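Local coordinates for protein beta-1,4-galactanase (Thielavia heterothallica, PDB 1HJS) that hydrolyses beta-1,4-galactosidic linkages in type I arabinogalactans as a family 53 glycoside hydrolase of clan GH-A, at residues K108-N111 and Y112-A116; T93-A96 and G97-S100; N28-L32 and E33-A37. One frame throughout, in Å; residues are numbered along the deposited sequence.

Contact 1: residues K108-N111 and Y112-A116; sequences KLYN and YTLDA. With NAG (2-acetamido-2-deoxy-beta-D-glucopyranose), chain E; SO4 (sulfate ion), chain F.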
# COMPACT_ATOMS: atom_id res chain seq x y z
N LYS A 108 -22.08 -7.58 4.96
CA LYS A 108 -21.09 -8.59 4.61
C LYS A 108 -19.69 -8.01 4.83
O LYS A 108 -18.82 -8.66 5.39
CB LYS A 108 -21.22 -8.97 3.13
CG LYS A 108 -20.93 -10.43 2.79
CD LYS A 108 -19.86 -11.08 3.66
CE LYS A 108 -19.69 -12.54 3.26
NZ LYS A 108 -19.01 -13.36 4.30
N LEU A 109 -19.51 -6.78 4.36
CA LEU A 109 -18.23 -6.09 4.47
C LEU A 109 -17.84 -5.91 5.93
O LEU A 109 -16.68 -6.09 6.31
CB LEU A 109 -18.30 -4.74 3.77
CG LEU A 109 -17.01 -3.91 3.76
CD1 LEU A 109 -15.87 -4.74 3.17
CD2 LEU A 109 -17.23 -2.65 2.95
N TYR A 110 -18.81 -5.55 6.76
CA TYR A 110 -18.57 -5.37 8.18
C TYR A 110 -18.18 -6.70 8.81
O TYR A 110 -17.18 -6.79 9.52
CB TYR A 110 -19.82 -4.80 8.85
CG TYR A 110 -19.77 -4.79 10.36
CD1 TYR A 110 -20.23 -5.89 11.10
CD2 TYR A 110 -19.26 -3.70 11.06
CE1 TYR A 110 -20.19 -5.89 12.49
CE2 TYR A 110 -19.22 -3.69 12.46
CZ TYR A 110 -19.69 -4.79 13.16
OH TYR A 110 -19.66 -4.80 14.54
N ASN A 111 -18.96 -7.75 8.52
CA ASN A 111 -18.70 -9.08 9.05
C ASN A 111 -17.31 -9.58 8.66
O ASN A 111 -16.57 -10.09 9.49
CB ASN A 111 -19.72 -10.09 8.53
CG ASN A 111 -21.10 -9.88 9.10
OD1 ASN A 111 -21.30 -9.08 10.01
ND2 ASN A 111 -22.07 -10.61 8.54
N TYR A 112 -16.99 -9.44 7.37
CA TYR A 112 -15.69 -9.88 6.86
C TYR A 112 -14.54 -9.17 7.54
O TYR A 112 -13.57 -9.80 7.97
CB TYR A 112 -15.60 -9.63 5.35
CG TYR A 112 -14.19 -9.75 4.81
CD1 TYR A 112 -13.63 -10.99 4.53
CD2 TYR A 112 -13.40 -8.61 4.62
CE1 TYR A 112 -12.31 -11.11 4.07
CE2 TYR A 112 -12.08 -8.72 4.17
CZ TYR A 112 -11.54 -9.96 3.89
OH TYR A 112 -10.24 -10.06 3.44
N THR A 113 -14.63 -7.85 7.63
CA THR A 113 -13.58 -7.05 8.25
C THR A 113 -13.45 -7.38 9.74
O THR A 113 -12.35 -7.55 10.26
CB THR A 113 -13.86 -5.55 8.07
OG1 THR A 113 -14.00 -5.27 6.67
CG2 THR A 113 -12.72 -4.72 8.64
N LEU A 114 -14.59 -7.46 10.42
CA LEU A 114 -14.60 -7.78 11.84
C LEU A 114 -13.95 -9.15 12.06
O LEU A 114 -13.09 -9.31 12.93
CB LEU A 114 -16.04 -7.79 12.37
CG LEU A 114 -16.25 -8.26 13.82
CD1 LEU A 114 -15.47 -7.37 14.78
CD2 LEU A 114 -17.73 -8.22 14.15
N ASP A 115 -14.38 -10.13 11.27
CA ASP A 115 -13.86 -11.49 11.36
C ASP A 115 -12.35 -11.53 11.13
O ASP A 115 -11.62 -12.13 11.91
CB ASP A 115 -14.56 -12.38 10.33
CG ASP A 115 -14.02 -13.79 10.32
OD1 ASP A 115 -14.25 -14.53 11.30
OD2 ASP A 115 -13.34 -14.16 9.33
N ALA A 116 -11.90 -10.89 10.05
CA ALA A 116 -10.48 -10.86 9.74
C ALA A 116 -9.68 -10.22 10.87
O ALA A 116 -8.64 -10.73 11.27
CB ALA A 116 -10.25 -10.10 8.43
C1 NAG E . -23.30 -10.87 9.25
C2 NAG E . -24.29 -11.54 8.29
C3 NAG E . -25.59 -11.89 9.03
C4 NAG E . -25.30 -12.68 10.30
C5 NAG E . -24.26 -11.95 11.16
C6 NAG E . -23.86 -12.76 12.38
C7 NAG E . -24.30 -11.00 5.94
C8 NAG E . -24.95 -10.20 4.83
N2 NAG E . -24.57 -10.64 7.19
O3 NAG E . -26.44 -12.65 8.18
O4 NAG E . -26.50 -12.84 11.05
O5 NAG E . -23.06 -11.72 10.39
O6 NAG E . -23.26 -11.92 13.36
O7 NAG E . -23.56 -11.95 5.66
S SO4 F . -16.19 -14.92 2.90
O1 SO4 F . -15.77 -13.52 3.59
O2 SO4 F . -17.40 -15.33 3.59
O3 SO4 F . -16.37 -14.74 1.61
O4 SO4 F . -15.11 -15.80 3.26
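Tyr110 and Leu114 lie side by side on one flank of helix 102-122, pointing the same way, and the methyl CD2 of Leu114 rests 3.8 Å from CE1 of the Tyr110 ring, approaching it obliquely. Both carry CG anti to the backbone N (chi1 170° and 174°), the shared setting that sends the two groups out in parallel one turn apart. The phenol OH of Tyr110 is hydrogen-bonded to Asp166.

Leu109 and Thr113 form a second such pair, held by a polar link. Carbonyl O of Leu109 takes two bonds from Thr113, one from OG1 at 2.8 Å and the helical one from N at 3.0 Å, and the two donors come from opposite faces of the carbonyl plane. OG1 sits beside its own backbone N (chi1 -56°), within reach of that oxygen, and also bonds to Tyr82.

On the outer surface Asn111 is glycosylated, its ND2 joined covalently to C1 of the N-acetylglucosamine at 1.4 Å. Lys108 donates a hydrogen bond from NZ to sulfate O2 at 2.6 Å, while sulfate O1 lies at the edge of the Tyr112 ring, 3.4 Å from CD1.

Leu109 and Thr113 face helix 150-165, meeting Leu156, Ala160 and Ile164, whereas Lys108 and Tyr112 lie against Trp98 of the loop between strand 75-80 and helix 102-122.

Contact 2: residues T93-A96 and G97-S100; sequences TMPA and GWPS. With SO4 (sulfate ion), chain F.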
# COMPACT_ATOMS: atom_id res chain seq x y z
N THR A 93 -13.42 -5.96 -8.31
CA THR A 93 -14.28 -7.11 -8.47
C THR A 93 -14.81 -7.68 -7.17
O THR A 93 -14.06 -8.01 -6.25
CB THR A 93 -13.55 -8.22 -9.25
OG1 THR A 93 -13.02 -7.66 -10.46
CG2 THR A 93 -14.50 -9.35 -9.60
N MET A 94 -16.13 -7.80 -7.11
CA MET A 94 -16.83 -8.32 -5.96
C MET A 94 -16.30 -9.69 -5.57
O MET A 94 -16.09 -10.55 -6.42
CB MET A 94 -18.32 -8.43 -6.29
CG MET A 94 -19.21 -8.80 -5.12
SD MET A 94 -19.41 -7.40 -4.03
CE MET A 94 -20.62 -6.43 -4.96
N PRO A 95 -16.05 -9.91 -4.27
CA PRO A 95 -15.56 -11.23 -3.87
C PRO A 95 -16.65 -12.24 -4.22
O PRO A 95 -17.84 -11.93 -4.11
CB PRO A 95 -15.39 -11.09 -2.36
CG PRO A 95 -15.04 -9.64 -2.19
CD PRO A 95 -16.00 -8.96 -3.15
N ALA A 96 -16.27 -13.44 -4.65
CA ALA A 96 -17.27 -14.44 -5.01
C ALA A 96 -18.15 -14.75 -3.80
O ALA A 96 -17.66 -14.84 -2.68
CB ALA A 96 -16.59 -15.71 -5.50
N GLY A 97 -19.45 -14.89 -4.04
CA GLY A 97 -20.36 -15.20 -2.95
C GLY A 97 -20.93 -14.01 -2.20
O GLY A 97 -21.87 -14.16 -1.43
N TRP A 98 -20.36 -12.82 -2.41
CA TRP A 98 -20.86 -11.63 -1.72
C TRP A 98 -22.08 -11.06 -2.42
O TRP A 98 -22.16 -11.06 -3.65
CB TRP A 98 -19.76 -10.57 -1.64
CG TRP A 98 -18.68 -10.88 -0.63
CD1 TRP A 98 -18.26 -12.12 -0.22
CD2 TRP A 98 -17.87 -9.93 0.08
NE1 TRP A 98 -17.24 -12.00 0.70
CE2 TRP A 98 -16.98 -10.67 0.89
CE3 TRP A 98 -17.81 -8.53 0.10
CZ2 TRP A 98 -16.04 -10.05 1.72
CZ3 TRP A 98 -16.87 -7.92 0.92
CH2 TRP A 98 -16.00 -8.68 1.72
N PRO A 99 -23.06 -10.56 -1.65
CA PRO A 99 -24.30 -9.98 -2.19
C PRO A 99 -24.07 -8.62 -2.84
O PRO A 99 -23.16 -7.89 -2.45
CB PRO A 99 -25.20 -9.89 -0.96
CG PRO A 99 -24.21 -9.58 0.13
CD PRO A 99 -23.07 -10.53 -0.17
N SER A 100 -24.91 -8.28 -3.81
CA SER A 100 -24.79 -7.01 -4.53
C SER A 100 -25.58 -5.84 -3.94
O SER A 100 -25.17 -4.69 -4.09
CB SER A 100 -25.22 -7.19 -5.99
OG SER A 100 -24.32 -8.03 -6.69
S SO4 F . -16.19 -14.92 2.90
O1 SO4 F . -15.77 -13.52 3.59
O2 SO4 F . -17.40 -15.33 3.59
O3 SO4 F . -16.37 -14.74 1.61
O4 SO4 F . -15.11 -15.80 3.26
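A proline-tryptophan CH-pi contact across a tight turn joins 93-96 to 97-100, in the loop that leads from strand 75-80 to helix 102-122. Pro95 sets its CB-CG-CD edge over one face of the Trp98 indole. Its CB stands 3.5 Å from the centroid of the five-membered ring and only 3° off the normal, so the C-H bonds of CB meet the pi cloud from directly above. CG, 3.6 Å from CD2, covers the middle of the indole, and CD reaches CE3 at 3.7 Å, so CB, CG and CD all take part. Trp98 turns its indole under the proline with CG anti to the carbonyl carbon.

The backbone that brings the two rings together is a type II beta turn from Pro95 to Trp98. Trp98 N donates to Pro95 O at 3.2 Å with an N-H...O angle of 161°, although the donor stands above the carbonyl plane. Gly97 occupies the third position with positive phi (88°), where a CB would clash with Ala96 O; this is the usual site of glycine in such a turn. In the (beta/alpha)8 barrel this loop joins a strand to the helix that follows it, and Asp84 secures the turn by accepting a bond from Ala96 N.

Met94 curls round to the same tryptophan. Bent at chi2 and chi3, it sets CG 3.9 Å from Trp98 CB and its methyl CE 3.9 Å from Pro99 O, a buried oxygen with no polar partner. At the indole edge, Trp98 NE1 donates in the ring plane to sulfate O3 at 3.0 Å. This sulfate, probably from the crystallisation liquor, is also bonded by Lys108 and Asn51.

Contact 3: residues N28-L32 and E33-A37; sequences NAQPL and ENILA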
# COMPACT_ATOMS: atom_id res chain seq x y z
N ASN A 28 25.05 -12.98 2.04
CA ASN A 28 24.76 -14.06 2.98
C ASN A 28 23.28 -14.37 3.05
O ASN A 28 22.46 -13.49 3.31
CB ASN A 28 25.26 -13.71 4.39
CG ASN A 28 26.72 -14.07 4.59
OD1 ASN A 28 27.16 -15.15 4.21
ND2 ASN A 28 27.47 -13.18 5.22
N ALA A 29 22.94 -15.63 2.83
CA ALA A 29 21.56 -16.08 2.87
C ALA A 29 20.97 -15.71 4.21
O ALA A 29 21.57 -15.94 5.26
CB ALA A 29 21.49 -17.58 2.66
N GLN A 30 19.77 -15.13 4.19
CA GLN A 30 19.11 -14.69 5.40
C GLN A 30 17.63 -14.48 5.11
O GLN A 30 17.26 -14.15 3.98
CB GLN A 30 19.78 -13.39 5.85
CG GLN A 30 19.12 -12.65 6.99
CD GLN A 30 19.99 -11.52 7.50
OE1 GLN A 30 20.60 -10.79 6.72
NE2 GLN A 30 20.06 -11.37 8.82
N PRO A 31 16.75 -14.69 6.11
CA PRO A 31 15.32 -14.49 5.85
C PRO A 31 15.07 -13.06 5.38
O PRO A 31 15.65 -12.11 5.92
CB PRO A 31 14.69 -14.78 7.21
CG PRO A 31 15.62 -15.81 7.80
CD PRO A 31 16.98 -15.23 7.46
N LEU A 32 14.20 -12.91 4.39
CA LEU A 32 13.91 -11.58 3.86
C LEU A 32 13.54 -10.56 4.94
O LEU A 32 14.04 -9.44 4.93
CB LEU A 32 12.78 -11.67 2.82
CG LEU A 32 12.40 -10.34 2.14
CD1 LEU A 32 13.63 -9.73 1.49
CD2 LEU A 32 11.31 -10.58 1.09
N GLU A 33 12.68 -10.95 5.88
CA GLU A 33 12.27 -10.03 6.93
C GLU A 33 13.46 -9.50 7.73
O GLU A 33 13.47 -8.34 8.14
CB GLU A 33 11.25 -10.69 7.88
CG GLU A 33 11.75 -11.95 8.59
CD GLU A 33 11.42 -13.22 7.84
OE1 GLU A 33 11.51 -13.22 6.59
OE2 GLU A 33 11.08 -14.23 8.49
N ASN A 34 14.47 -10.34 7.94
CA ASN A 34 15.64 -9.92 8.69
C ASN A 34 16.52 -9.00 7.84
O ASN A 34 17.15 -8.08 8.35
CB ASN A 34 16.44 -11.14 9.16
CG ASN A 34 15.62 -12.04 10.06
OD1 ASN A 34 15.02 -11.58 11.03
ND2 ASN A 34 15.60 -13.32 9.75
N ILE A 35 16.56 -9.25 6.54
CA ILE A 35 17.32 -8.41 5.63
C ILE A 35 16.68 -7.02 5.63
O ILE A 35 17.36 -6.01 5.73
CB ILE A 35 17.31 -8.98 4.19
CG1 ILE A 35 18.05 -10.32 4.16
CG2 ILE A 35 17.95 -7.98 3.23
CD1 ILE A 35 18.00 -11.02 2.81
N LEU A 36 15.35 -6.99 5.52
CA LEU A 36 14.63 -5.72 5.51
C LEU A 36 14.87 -4.95 6.81
O LEU A 36 15.17 -3.75 6.78
CB LEU A 36 13.13 -5.96 5.33
CG LEU A 36 12.70 -6.58 3.99
CD1 LEU A 36 11.22 -6.93 4.04
CD2 LEU A 36 13.00 -5.59 2.85
N ALA A 37 14.75 -5.64 7.94
CA ALA A 37 14.95 -5.01 9.23
C ALA A 37 16.37 -4.45 9.36
O ALA A 37 16.57 -3.35 9.87
CB ALA A 37 14.69 -6.01 10.36
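Gln30 lays its side chain across the first turn of helix 32-38, crossing Asn34 and Ile35 obliquely. CB comes first, 3.9 Å from Ile35 CG1. CG, set anti to the backbone N (chi1 172°), touches both helix residues, 3.8 Å from Asn34 CB and from Ile35 CG1. The chain stays extended beyond it, and CD keeps to the same two atoms, nearest Asn34 CB at 3.9 Å. At the tip OE1 approaches Ile35 CG1 at 3.6 Å, and NE2 leans on Asn34 CB at an equal distance. These are packing contacts through the aliphatic parts of the partners, and the two amide planes are turned 42° apart. An alanine at this position, ending at CB, is likely to uncover Asn34 CB and much of Ile35 CG1, opening a gap beside the first helical turn.

Pro31 precedes the helix and presents its ring to Asn34, whose ND2 lies near CB, CG and CD together. Its carbonyl O receives an ordinary helical bond from Ile35 N at 3.1 Å and, weakly, one from Asn34 N. One residue on, Leu32 O accepts from Leu36 N, and Leu32 CG packs against Leu36 CD1 at 4.1 Å.

Glu33 folds its carboxylate back over Pro31 CB, with CG between the backbone N and the carbonyl carbon (chi1 60°) and the chain bent at chi2, and its OE1 is salt-bridged to Arg68. The arrangement is a helix N-terminus with proline at the N-cap, here starting helix 32-38, which precedes barrel strand 43-48.

Contacts 1 and 2 adjoin: the loop of contact 2 leads from strand 75-80 into helix 102-122, which carries contact 1, and Tyr112 CG meets Trp98 CZ2 at 3.6 Å. One sulfate touches both. Contact 3 stands apart, about 20 and about 27 Å from contacts 1 and 2 between nearest atoms. All three are partly buried, away from the catalytic residues. Contact 1 lies within one helix, running from a buried flank (Leu109, Thr113) to a glycosylated surface; contact 2 relies on ring packing and one turn bond, its Pro95 and Trp98 buried, Ala96 and Gly97 exposed; contact 3 combines helix-start backbone bonds with glutamine packing, its Leu32 and Leu36 buried and Pro31 exposed.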